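Local coordinates for protein drebrin (Homo sapiens, PDB 5Y1Z) that binds actin and, through its ADF-homology domain, the chromatin reader ZMYND8, which it may thereby hold in the cytoplasm, at residues 19-23 with 67-71; 28-34 with 46-52. All coordinates share one frame. Numbering follows the deposited sequence.

Contact 1: residues 19-23 with 67-71; sequences YEEVI and YGFCS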
# COMPACT_ATOMS: atom_id res chain seq x y z
N TYR A 19 -4.06 19.61 -9.23
CA TYR A 19 -4.61 19.72 -7.88
C TYR A 19 -4.32 21.09 -7.27
O TYR A 19 -5.18 21.69 -6.62
CB TYR A 19 -4.03 18.59 -7.04
CG TYR A 19 -4.04 18.79 -5.55
CD1 TYR A 19 -5.19 18.53 -4.81
CD2 TYR A 19 -2.90 19.19 -4.88
CE1 TYR A 19 -5.19 18.68 -3.44
CE2 TYR A 19 -2.89 19.33 -3.52
CZ TYR A 19 -4.03 19.08 -2.80
OH TYR A 19 -4.01 19.24 -1.43
N GLU A 20 -3.10 21.59 -7.48
CA GLU A 20 -2.75 22.91 -6.98
C GLU A 20 -3.63 23.98 -7.63
O GLU A 20 -4.05 24.92 -6.96
CB GLU A 20 -1.26 23.17 -7.22
CG GLU A 20 -0.80 24.56 -6.84
CD GLU A 20 0.72 24.66 -6.76
OE1 GLU A 20 1.39 24.47 -7.81
OE2 GLU A 20 1.24 24.94 -5.66
N GLU A 21 -3.91 23.84 -8.94
CA GLU A 21 -4.84 24.76 -9.59
C GLU A 21 -6.21 24.73 -8.93
O GLU A 21 -6.85 25.77 -8.75
CB GLU A 21 -4.99 24.41 -11.07
CG GLU A 21 -4.14 25.24 -11.98
CD GLU A 21 -4.87 26.49 -12.45
OE1 GLU A 21 -5.96 26.36 -13.07
OE2 GLU A 21 -4.35 27.61 -12.21
N VAL A 22 -6.67 23.54 -8.54
CA VAL A 22 -7.98 23.46 -7.89
C VAL A 22 -7.95 24.10 -6.50
O VAL A 22 -8.92 24.74 -6.09
CB VAL A 22 -8.45 21.99 -7.83
CG1 VAL A 22 -9.65 21.87 -6.92
CG2 VAL A 22 -8.78 21.48 -9.22
N ILE A 23 -6.84 23.97 -5.77
CA ILE A 23 -6.78 24.51 -4.42
C ILE A 23 -6.69 26.04 -4.44
O ILE A 23 -7.23 26.71 -3.56
CB ILE A 23 -5.60 23.91 -3.64
CG1 ILE A 23 -5.69 22.39 -3.57
CG2 ILE A 23 -5.57 24.44 -2.24
CD1 ILE A 23 -6.99 21.90 -3.00
N TYR A 67 -11.07 9.37 -10.76
CA TYR A 67 -11.14 10.10 -9.50
C TYR A 67 -11.32 11.58 -9.79
O TYR A 67 -10.47 12.20 -10.45
CB TYR A 67 -9.88 9.84 -8.65
CG TYR A 67 -9.68 8.37 -8.37
CD1 TYR A 67 -10.52 7.70 -7.48
CD2 TYR A 67 -8.70 7.64 -9.02
CE1 TYR A 67 -10.38 6.36 -7.23
CE2 TYR A 67 -8.54 6.28 -8.78
CZ TYR A 67 -9.40 5.64 -7.88
OH TYR A 67 -9.28 4.28 -7.62
N GLY A 68 -12.41 12.16 -9.29
CA GLY A 68 -12.71 13.56 -9.53
C GLY A 68 -12.48 14.43 -8.32
O GLY A 68 -13.04 14.18 -7.25
N PHE A 69 -11.63 15.42 -8.43
CA PHE A 69 -11.30 16.27 -7.29
C PHE A 69 -11.87 17.64 -7.60
O PHE A 69 -11.35 18.36 -8.47
CB PHE A 69 -9.79 16.32 -7.05
CG PHE A 69 -9.39 17.12 -5.84
CD1 PHE A 69 -9.41 16.56 -4.58
CD2 PHE A 69 -9.00 18.45 -5.97
CE1 PHE A 69 -9.02 17.32 -3.46
CE2 PHE A 69 -8.63 19.20 -4.86
CZ PHE A 69 -8.64 18.64 -3.61
N CYS A 70 -12.94 17.98 -6.90
CA CYS A 70 -13.66 19.21 -7.17
C CYS A 70 -13.74 20.07 -5.91
O CYS A 70 -14.09 19.59 -4.83
CB CYS A 70 -15.05 18.87 -7.69
SG CYS A 70 -16.01 20.31 -8.16
N SER A 71 -13.44 21.35 -6.08
CA SER A 71 -13.58 22.36 -5.04
C SER A 71 -14.98 22.94 -5.09
O SER A 71 -15.48 23.27 -6.17
CB SER A 71 -12.56 23.47 -5.24
OG SER A 71 -12.88 24.57 -4.42
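The phenyl ring of F69 rises from strand 67-71 into the last turn of helix 12-23 and meets three of its side chains. Y19 brings CD1 over one face of that ring, while F69 CZ lies at the edge of the tyrosine ring, 3.5 Å from Y19 CE1; the centroids are 5.1 Å apart and the planes inclined at 58°, an oblique aromatic pair. I23 CD1 approaches the phenyl edge, 3.7 Å from F69 CE2, while V22 CG1 reaches both F69 CE2 at 3.5 Å and S71 CB at 3.7 Å. No hydrogen bond crosses the interface, so apolar packing alone joins the two segments. Spacing explains the fit: F69 and S71, two residues apart on the strand, present the same face to the helix, and Y19, V22 and I23 share one helical side. The Y19 hydroxyl is hydrogen-bonded to the backbone of Q112. With axes 8.6 Å apart and 22° from parallel, this is the helix-on-sheet packing of the ADF-homology fold, where helices cover a central mixed sheet.

Contact 2: residues 28-34 with 46-52; sequences AADWALY and AASGEGG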
# COMPACT_ATOMS: atom_id res chain seq x y z
N ALA A 28 -9.21 29.91 -11.89
CA ALA A 28 -10.63 29.69 -12.20
C ALA A 28 -11.01 28.23 -12.05
O ALA A 28 -12.09 27.91 -11.55
CB ALA A 28 -10.94 30.18 -13.61
N ALA A 29 -10.12 27.32 -12.47
CA ALA A 29 -10.43 25.90 -12.42
C ALA A 29 -10.81 25.48 -11.01
O ALA A 29 -10.15 25.84 -10.03
CB ALA A 29 -9.23 25.08 -12.89
N ASP A 30 -11.88 24.69 -10.92
CA ASP A 30 -12.30 24.14 -9.64
C ASP A 30 -12.52 22.64 -9.73
O ASP A 30 -13.06 22.05 -8.78
CB ASP A 30 -13.58 24.83 -9.13
CG ASP A 30 -14.77 24.70 -10.09
OD1 ASP A 30 -14.64 24.11 -11.18
OD2 ASP A 30 -15.86 25.21 -9.74
N TRP A 31 -12.09 21.99 -10.81
CA TRP A 31 -12.10 20.54 -10.77
C TRP A 31 -10.96 19.99 -11.60
O TRP A 31 -10.50 20.61 -12.57
CB TRP A 31 -13.44 19.96 -11.26
CG TRP A 31 -13.76 20.20 -12.70
CD1 TRP A 31 -14.54 21.20 -13.21
CD2 TRP A 31 -13.34 19.42 -13.83
NE1 TRP A 31 -14.61 21.11 -14.58
CE2 TRP A 31 -13.89 20.02 -14.99
CE3 TRP A 31 -12.54 18.28 -13.97
CZ2 TRP A 31 -13.68 19.51 -16.27
CZ3 TRP A 31 -12.33 17.77 -15.25
CH2 TRP A 31 -12.90 18.39 -16.39
N ALA A 32 -10.51 18.80 -11.19
CA ALA A 32 -9.53 18.01 -11.91
C ALA A 32 -10.00 16.56 -11.91
O ALA A 32 -10.71 16.12 -11.00
CB ALA A 32 -8.12 18.17 -11.30
N LEU A 33 -9.69 15.84 -12.99
CA LEU A 33 -10.18 14.49 -13.21
C LEU A 33 -8.99 13.62 -13.57
O LEU A 33 -8.32 13.85 -14.60
CB LEU A 33 -11.23 14.47 -14.33
CG LEU A 33 -11.73 13.09 -14.72
CD1 LEU A 33 -12.48 12.49 -13.53
CD2 LEU A 33 -12.61 13.21 -15.96
N TYR A 34 -8.77 12.57 -12.77
CA TYR A 34 -7.67 11.61 -12.96
C TYR A 34 -8.19 10.20 -13.25
O TYR A 34 -9.33 9.86 -12.95
CB TYR A 34 -6.76 11.56 -11.72
CG TYR A 34 -6.35 12.90 -11.17
CD1 TYR A 34 -5.21 13.53 -11.65
CD2 TYR A 34 -7.08 13.53 -10.16
CE1 TYR A 34 -4.79 14.74 -11.16
CE2 TYR A 34 -6.67 14.77 -9.66
CZ TYR A 34 -5.52 15.36 -10.18
OH TYR A 34 -5.06 16.58 -9.74
N ALA A 46 -6.62 13.29 -16.59
CA ALA A 46 -7.50 13.09 -17.72
C ALA A 46 -8.01 14.41 -18.25
O ALA A 46 -8.04 14.63 -19.46
CB ALA A 46 -8.70 12.23 -17.33
N ALA A 47 -8.42 15.29 -17.34
CA ALA A 47 -8.92 16.58 -17.76
C ALA A 47 -8.99 17.47 -16.52
O ALA A 47 -8.79 17.02 -15.40
CB ALA A 47 -10.28 16.45 -18.44
N SER A 48 -9.34 18.73 -16.74
CA SER A 48 -9.47 19.69 -15.66
C SER A 48 -10.20 20.90 -16.22
O SER A 48 -10.22 21.12 -17.43
CB SER A 48 -8.10 20.08 -15.10
OG SER A 48 -7.31 20.69 -16.12
N GLY A 49 -10.85 21.65 -15.33
CA GLY A 49 -11.56 22.80 -15.83
C GLY A 49 -12.34 23.51 -14.74
O GLY A 49 -12.16 23.29 -13.54
N GLU A 50 -13.22 24.39 -15.22
CA GLU A 50 -14.08 25.21 -14.39
C GLU A 50 -15.50 24.72 -14.62
O GLU A 50 -15.75 23.81 -15.41
CB GLU A 50 -13.92 26.71 -14.68
CG GLU A 50 -13.96 27.12 -16.13
CD GLU A 50 -13.53 28.59 -16.37
OE1 GLU A 50 -12.31 28.89 -16.42
OE2 GLU A 50 -14.43 29.46 -16.53
N GLY A 51 -16.43 25.29 -13.87
CA GLY A 51 -17.80 24.85 -13.90
C GLY A 51 -18.21 23.86 -12.83
O GLY A 51 -19.33 23.35 -12.89
N GLY A 52 -17.32 23.52 -11.90
CA GLY A 52 -17.70 22.64 -10.81
C GLY A 52 -18.28 21.29 -11.20
O GLY A 52 -18.13 20.78 -12.32
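Two classic beta bulges, one on each strand, interrupt the pairing of 28-34 with 46-52, the antiparallel beta hairpin at the edge of the ADF-homology sheet. In the first, D30 N and W31 N each donate to G49 O at 3.0 Å. In the second the extra residue is on the partner strand, for A46 N (2.7 Å) and A47 N (3.1 Å) both donate to L33 O. Between the bulges the ladder is regular, with G49 N bonded to W31 O at 3.0 Å, L33 N to A47 O at 2.8 Å, and A32 opposite S48 as a non-hydrogen-bonded pair. The W31 indole folds across the partner strand, so that G49 CA sits over the five-membered ring, 4.0 Å from the centroid, in a CH-pi contact; a CB on G49 would lie only 3.2 Å from W31 CZ2, a tight fit. The six-membered ring reaches back to A47, with W31 CH2 3.9 Å from A47 CB, while on the other side W31 NE1 donates to E50 O at 3.0 Å. Beyond the strand end the chain turns through G51, and D30 OD1 accepts a hydrogen bond from G52 N at 2.8 Å.

In the fold
The two contacts illustrate how one sheet is extended sideways by strand pairing and covered by a helix. Their centres lie about 7 Å apart, on the same side of the chain's centre. Along the chain, both halves of contact 2 fall between helix 12-23 and strand 65-72, the two halves of contact 1. In the sheet, strand 31-36 runs between 43-49 and 65-72: it pairs with the former in contact 2 and is joined to contact 1 by probable hydrogen bonds from F69 N to A32 O and S71 N to D30 O, both 2.8 Å. Helix 12-23 packs on this sheet, and its Y19 and E20 also touch ZMYND8, so the covering helix carries part of the surface that meets the partner.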